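Local coordinates for protein pyruvate kinase (Pyrobaculum aerophilum, PDB 3QTG) that catalyses the final step of glycolysis, the interconversion of phosphoenolpyruvate and ADP with pyruvate and ATP, using a divalent metal cation, at residues P93-G99 against A155-I161; E127-L133 against A166-K172. All blocks are in the same frame, centred on the assembly; numbering follows the deposited sequence.

Contact 1: P93-G99 against A155-I161; sequences PINVQEG and AESSGVI
Ile94 and Val96 pair antiparallel with Ile161 and Gly159 in the short strands 94-96 and 159-161, whose axes approach to 4.6 Å at 150° between their directions. Ile94 and Ile161 exchange two backbone bonds, and Val96 and Gly159 two more, of which Gly159 N to Val96 O is the more bent, at 144°. On one face, Val96 sits between two apolar partners. Its CG1, anti to the backbone N (chi1 153°), is pushed tightly against Ala155 CB at 3.3 Å, while its CG2 meets Ile161 CD1 at 3.8 Å. The same face rests on the neighbouring sheet through Ile115, touched by both Ile94 and Ile161, and Leu139. In the small B domain of pyruvate kinases, a β-structure inserted into the TIM-barrel chain, this pairing forms a two-stranded antiparallel sheet beside the six-stranded mixed one. On the other face, Asn95 and Val160, the non-hydrogen-bonded pair, lie side by side, with Asn95 OD1 3.1 Å from Val160 CG2. Pro93 CB touches Val160 CG1 at 3.8 Å. Beyond the strands, Ser158 OG makes weak bonds to Gln97 OE1 and Glu98 N. The extended chain of Glu98 then runs alongside the 156-157 backbone, its CG 3.4 Å from Glu156 O. Gly99 N finally bonds Ala155 O at 2.8 Å, while the carboxylate of Glu156 forms a salt bridge with Arg140.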
loop_
_atom_site.group_PDB
_atom_site.type_symbol
_atom_site.label_atom_id
_atom_site.label_comp_id
_atom_site.label_asym_id
_atom_site.label_seq_id
_atom_site.Cartn_x
_atom_site.Cartn_y
_atom_site.Cartn_z
ATOM N N PRO A 93 56.949 6.186 -34.227
ATOM C CA PRO A 93 55.887 7.105 -33.782
ATOM C C PRO A 93 55.315 7.908 -34.946
ATOM O O PRO A 93 56.059 8.356 -35.817
ATOM C CB PRO A 93 56.609 8.018 -32.788
ATOM C CG PRO A 93 57.734 7.134 -32.236
ATOM C CD PRO A 93 58.187 6.341 -33.429
ATOM N N ILE A 94 53.998 8.033 -34.991
ATOM C CA ILE A 94 53.345 8.790 -36.056
ATOM C C ILE A 94 52.802 10.081 -35.457
ATOM O O ILE A 94 52.007 10.052 -34.518
ATOM C CB ILE A 94 52.204 7.975 -36.730
ATOM C CG1 ILE A 94 52.790 6.801 -37.521
ATOM C CG2 ILE A 94 51.364 8.855 -37.673
ATOM C CD1 ILE A 94 51.912 5.578 -37.519
ATOM N N ASN A 95 53.256 11.204 -35.999
ATOM C CA ASN A 95 52.816 12.514 -35.549
ATOM C C ASN A 95 51.618 12.983 -36.357
ATOM O O ASN A 95 51.667 13.097 -37.589
ATOM C CB ASN A 95 53.962 13.526 -35.601
ATOM C CG ASN A 95 55.071 13.194 -34.603
ATOM O OD1 ASN A 95 55.023 13.633 -33.458
ATOM N ND2 ASN A 95 56.050 12.393 -35.025
ATOM N N VAL A 96 50.540 13.233 -35.638
ATOM C CA VAL A 96 49.261 13.563 -36.227
ATOM C C VAL A 96 48.985 15.038 -35.969
ATOM O O VAL A 96 49.134 15.510 -34.839
ATOM C CB VAL A 96 48.167 12.615 -35.638
ATOM C CG1 VAL A 96 46.785 13.232 -35.639
ATOM C CG2 VAL A 96 48.182 11.286 -36.384
ATOM N N GLN A 97 48.628 15.773 -37.026
ATOM C CA GLN A 97 48.276 17.189 -36.893
ATOM C C GLN A 97 46.771 17.339 -36.874
ATOM O O GLN A 97 46.060 16.559 -37.504
ATOM C CB GLN A 97 48.884 18.042 -38.027
ATOM C CG GLN A 97 50.409 17.899 -38.198
ATOM C CD GLN A 97 51.237 18.108 -36.905
ATOM O OE1 GLN A 97 50.995 19.034 -36.121
ATOM N NE2 GLN A 97 52.232 17.237 -36.701
ATOM N N GLU A 98 46.288 18.329 -36.128
ATOM C CA GLU A 98 44.855 18.623 -36.063
ATOM C C GLU A 98 44.337 18.935 -37.475
ATOM O O GLU A 98 44.963 19.694 -38.201
ATOM C CB GLU A 98 44.610 19.825 -35.139
ATOM C CG GLU A 98 43.136 20.217 -35.015
ATOM C CD GLU A 98 42.905 21.412 -34.090
ATOM O OE1 GLU A 98 43.709 21.608 -33.145
ATOM O OE2 GLU A 98 41.902 22.143 -34.304
ATOM N N GLY A 99 43.204 18.351 -37.858
ATOM C CA GLY A 99 42.707 18.471 -39.229
ATOM C C GLY A 99 43.269 17.482 -40.258
ATOM O O GLY A 99 42.711 17.360 -41.350
ATOM N N ALA A 155 41.762 13.903 -37.514
ATOM C CA ALA A 155 42.198 14.172 -36.166
ATOM C C ALA A 155 41.595 15.501 -35.674
ATOM O O ALA A 155 41.657 16.524 -36.365
ATOM C CB ALA A 155 43.693 14.215 -36.108
ATOM N N GLU A 156 40.986 15.449 -34.491
ATOM C CA GLU A 156 40.361 16.607 -33.878
ATOM C C GLU A 156 41.393 17.430 -33.109
ATOM O O GLU A 156 41.137 18.578 -32.780
ATOM C CB GLU A 156 39.189 16.173 -32.995
ATOM C CG GLU A 156 38.079 15.520 -33.798
ATOM C CD GLU A 156 36.909 15.015 -32.954
ATOM O OE1 GLU A 156 36.762 15.402 -31.764
ATOM O OE2 GLU A 156 36.114 14.218 -33.501
ATOM N N SER A 157 42.568 16.840 -32.860
ATOM C CA SER A 157 43.709 17.552 -32.292
ATOM C C SER A 157 45.031 16.888 -32.702
ATOM O O SER A 157 45.033 15.838 -33.346
ATOM C CB SER A 157 43.589 17.653 -30.761
ATOM O OG SER A 157 43.611 16.369 -30.168
ATOM N N SER A 158 46.142 17.537 -32.360
ATOM C CA SER A 158 47.483 17.005 -32.552
ATOM C C SER A 158 47.812 15.906 -31.548
ATOM O O SER A 158 47.210 15.827 -30.480
ATOM C CB SER A 158 48.514 18.120 -32.431
ATOM O OG SER A 158 48.631 18.808 -33.655
ATOM N N GLY A 159 48.783 15.067 -31.890
ATOM C CA GLY A 159 49.105 13.920 -31.065
ATOM C C GLY A 159 50.128 13.022 -31.726
ATOM O O GLY A 159 50.441 13.174 -32.907
ATOM N N VAL A 160 50.670 12.099 -30.943
ATOM C CA VAL A 160 51.687 11.182 -31.423
ATOM C C VAL A 160 51.139 9.778 -31.185
ATOM O O VAL A 160 50.815 9.426 -30.053
ATOM C CB VAL A 160 53.023 11.386 -30.678
ATOM C CG1 VAL A 160 54.088 10.428 -31.172
ATOM C CG2 VAL A 160 53.495 12.831 -30.840
ATOM N N ILE A 161 50.984 9.014 -32.263
ATOM C CA ILE A 161 50.546 7.618 -32.174
ATOM C C ILE A 161 51.761 6.708 -32.131
ATOM O O ILE A 161 52.654 6.791 -32.977
ATOM C CB ILE A 161 49.571 7.220 -33.317
ATOM C CG1 ILE A 161 48.290 8.059 -33.232
ATOM C CG2 ILE A 161 49.202 5.747 -33.207
ATOM C CD1 ILE A 161 47.473 8.101 -34.512
#

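Contact 2: E127-L133 against A166-K172; sequences EQNDVIL and AIVVEGK
Lys172 reaches across to Glu127 and Asp130, and its side chain shows how one ammonium can join two turns. CB heads toward 127-133, and CG, anti to the carbonyl carbon (chi1 -63°), lies 4.0 Å from Asp130 OD2. A bend at chi2 (-72°) then turns CD, and the extended chi3 carries the chain on to CE, 3.5 Å from Asp130 OD1. A second bend, at chi4 (83°), delivers NZ to both carboxylates: it meets Asp130 OD2 on its syn lone pair and Glu127 OE1 on the anti side, somewhat out of the carboxylate plane, each at 2.7 Å, and also bonds Ala125 O. Asp130 OD2 additionally accepts Glu127 N at 2.8 Å within the type II turn 127-130, while a water donates to Asp130 OD1 and Glu170 O and accepts from Val131 N. Past this polar end, strands 131-133 and 167-169 pair antiparallel at the edge of the B-domain sheet, with Leu133 and Val168 exchanging backbone bonds. Ile132 CG2 packs on Ile167 CG2 at 3.7 Å, against Phe122. Glu170 lies alongside Val131, and its OE2 forms a salt bridge with Arg140. With two carboxylates and a carbonyl around NZ, Lys172 is probably held protonated, and Asp130, gripped at both oxygens, should rotate little.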
loop_
_atom_site.group_PDB
_atom_site.type_symbol
_atom_site.label_atom_id
_atom_site.label_comp_id
_atom_site.label_asym_id
_atom_site.label_seq_id
_atom_site.Cartn_x
_atom_site.Cartn_y
_atom_site.Cartn_z
ATOM N N GLU A 127 32.083 2.557 -38.534
ATOM C CA GLU A 127 31.284 3.153 -39.606
ATOM C C GLU A 127 31.650 4.629 -39.753
ATOM O O GLU A 127 32.250 5.233 -38.854
ATOM C CB GLU A 127 29.782 3.051 -39.290
ATOM C CG GLU A 127 29.270 1.643 -39.086
ATOM C CD GLU A 127 27.835 1.627 -38.571
ATOM O OE1 GLU A 127 27.598 2.010 -37.394
ATOM O OE2 GLU A 127 26.934 1.234 -39.360
ATOM N N GLN A 128 31.251 5.211 -40.876
ATOM C CA GLN A 128 31.369 6.654 -41.079
ATOM C C GLN A 128 30.706 7.455 -39.962
ATOM O O GLN A 128 29.605 7.132 -39.529
ATOM C CB GLN A 128 30.767 7.050 -42.412
ATOM C CG GLN A 128 31.419 8.285 -42.983
ATOM C CD GLN A 128 30.850 8.652 -44.312
ATOM O OE1 GLN A 128 30.748 7.815 -45.209
ATOM N NE2 GLN A 128 30.454 9.914 -44.453
ATOM N N ASN A 129 31.403 8.496 -39.510
ATOM C CA ASN A 129 30.992 9.370 -38.389
ATOM C C ASN A 129 31.225 8.820 -36.987
ATOM O O ASN A 129 30.944 9.514 -36.019
ATOM C CB ASN A 129 29.551 9.902 -38.530
ATOM C CG ASN A 129 29.336 10.641 -39.834
ATOM O OD1 ASN A 129 28.518 10.228 -40.667
ATOM N ND2 ASN A 129 30.095 11.719 -40.041
ATOM N N ASP A 130 31.768 7.605 -36.880
ATOM C CA ASP A 130 32.220 7.095 -35.586
ATOM C C ASP A 130 33.438 7.870 -35.161
ATOM O O ASP A 130 34.155 8.406 -36.012
ATOM C CB ASP A 130 32.611 5.616 -35.660
ATOM C CG ASP A 130 31.436 4.689 -35.463
ATOM O OD1 ASP A 130 30.454 5.092 -34.785
ATOM O OD2 ASP A 130 31.498 3.556 -35.985
ATOM N N VAL A 131 33.692 7.884 -33.857
ATOM C CA VAL A 131 34.860 8.544 -33.281
ATOM C C VAL A 131 35.814 7.497 -32.672
ATOM O O VAL A 131 35.413 6.651 -31.854
ATOM C CB VAL A 131 34.454 9.576 -32.213
ATOM C CG1 VAL A 131 35.680 10.217 -31.569
ATOM C CG2 VAL A 131 33.479 10.649 -32.823
ATOM N N ILE A 132 37.072 7.573 -33.095
ATOM C CA ILE A 132 38.103 6.655 -32.679
ATOM C C ILE A 132 38.880 7.306 -31.537
ATOM O O ILE A 132 39.243 8.469 -31.629
ATOM C CB ILE A 132 39.036 6.336 -33.866
ATOM C CG1 ILE A 132 38.298 5.475 -34.901
ATOM C CG2 ILE A 132 40.327 5.655 -33.388
ATOM C CD1 ILE A 132 38.961 5.534 -36.232
ATOM N N LEU A 133 39.132 6.555 -30.474
ATOM C CA LEU A 133 39.772 7.103 -29.279
ATOM C C LEU A 133 41.114 6.462 -28.998
ATOM O O LEU A 133 41.227 5.252 -28.871
ATOM C CB LEU A 133 38.875 6.917 -28.044
ATOM C CG LEU A 133 37.451 7.465 -28.106
ATOM C CD1 LEU A 133 36.652 6.943 -26.891
ATOM C CD2 LEU A 133 37.518 8.996 -28.146
ATOM N N ALA A 166 46.541 1.352 -27.156
ATOM C CA ALA A 166 45.179 0.856 -27.313
ATOM C C ALA A 166 44.220 1.786 -28.099
ATOM O O ALA A 166 44.374 3.009 -28.107
ATOM C CB ALA A 166 44.590 0.548 -25.931
ATOM N N ILE A 167 43.218 1.189 -28.743
ATOM C CA ILE A 167 42.310 1.920 -29.631
ATOM C C ILE A 167 40.908 1.473 -29.299
ATOM O O ILE A 167 40.624 0.279 -29.218
ATOM C CB ILE A 167 42.585 1.634 -31.147
ATOM C CG1 ILE A 167 44.067 1.742 -31.498
ATOM C CG2 ILE A 167 41.788 2.561 -32.058
ATOM C CD1 ILE A 167 44.404 1.058 -32.853
ATOM N N VAL A 168 40.039 2.448 -29.070
ATOM C CA VAL A 168 38.646 2.196 -28.717
ATOM C C VAL A 168 37.767 2.998 -29.677
ATOM O O VAL A 168 38.166 4.062 -30.114
ATOM C CB VAL A 168 38.402 2.562 -27.220
ATOM C CG1 VAL A 168 36.900 2.595 -26.870
ATOM C CG2 VAL A 168 39.168 1.572 -26.305
ATOM N N VAL A 169 36.609 2.452 -30.051
ATOM C CA VAL A 169 35.661 3.170 -30.886
ATOM C C VAL A 169 34.516 3.615 -29.960
ATOM O O VAL A 169 33.815 2.777 -29.395
ATOM C CB VAL A 169 35.136 2.298 -32.075
ATOM C CG1 VAL A 169 34.216 3.110 -32.997
ATOM C CG2 VAL A 169 36.312 1.718 -32.910
ATOM N N GLU A 170 34.374 4.930 -29.786
ATOM C CA GLU A 170 33.338 5.536 -28.934
ATOM C C GLU A 170 31.954 4.950 -29.198
ATOM O O GLU A 170 31.425 5.084 -30.301
ATOM C CB GLU A 170 33.320 7.043 -29.168
ATOM C CG GLU A 170 32.425 7.847 -28.231
ATOM C CD GLU A 170 32.527 9.326 -28.523
ATOM O OE1 GLU A 170 31.979 9.746 -29.562
ATOM O OE2 GLU A 170 33.171 10.058 -27.736
ATOM N N GLY A 171 31.383 4.283 -28.191
ATOM C CA GLY A 171 30.045 3.686 -28.289
ATOM C C GLY A 171 29.915 2.401 -29.092
ATOM O O GLY A 171 28.794 1.954 -29.358
ATOM N N LYS A 172 31.046 1.801 -29.485
ATOM C CA LYS A 172 31.047 0.533 -30.226
ATOM C C LYS A 172 31.808 -0.539 -29.476
ATOM O O LYS A 172 32.824 -0.269 -28.849
ATOM C CB LYS A 172 31.657 0.675 -31.635
ATOM C CG LYS A 172 30.929 1.607 -32.583
ATOM C CD LYS A 172 29.613 1.034 -33.065
ATOM C CE LYS A 172 28.914 2.021 -33.983
ATOM N NZ LYS A 172 29.433 1.925 -35.384
HETATM O O HOH W 1 31.363 6.665 -32.490
#

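Overall arrangement
After barrel strand 76-80 the chain enters the B domain and lays down strand 94-96, then builds most of the mixed sheet before strand 159-161 returns to pair with 94-96; contact 1 closes this long loop. Contact 2 opens inside that loop, at 127-133 just after helix 120-125, but closes beyond it, at 166-172, so the two contacts cross along the chain. Strands 159-161 and 167-169 are consecutive, yet the first pairs with the start of the domain and the second adds itself to strand 131-134 as an outermost strand of the mixed sheet. Their centres are 16 Å apart, and after contact 2 the chain goes back to the barrel at helix 181-190.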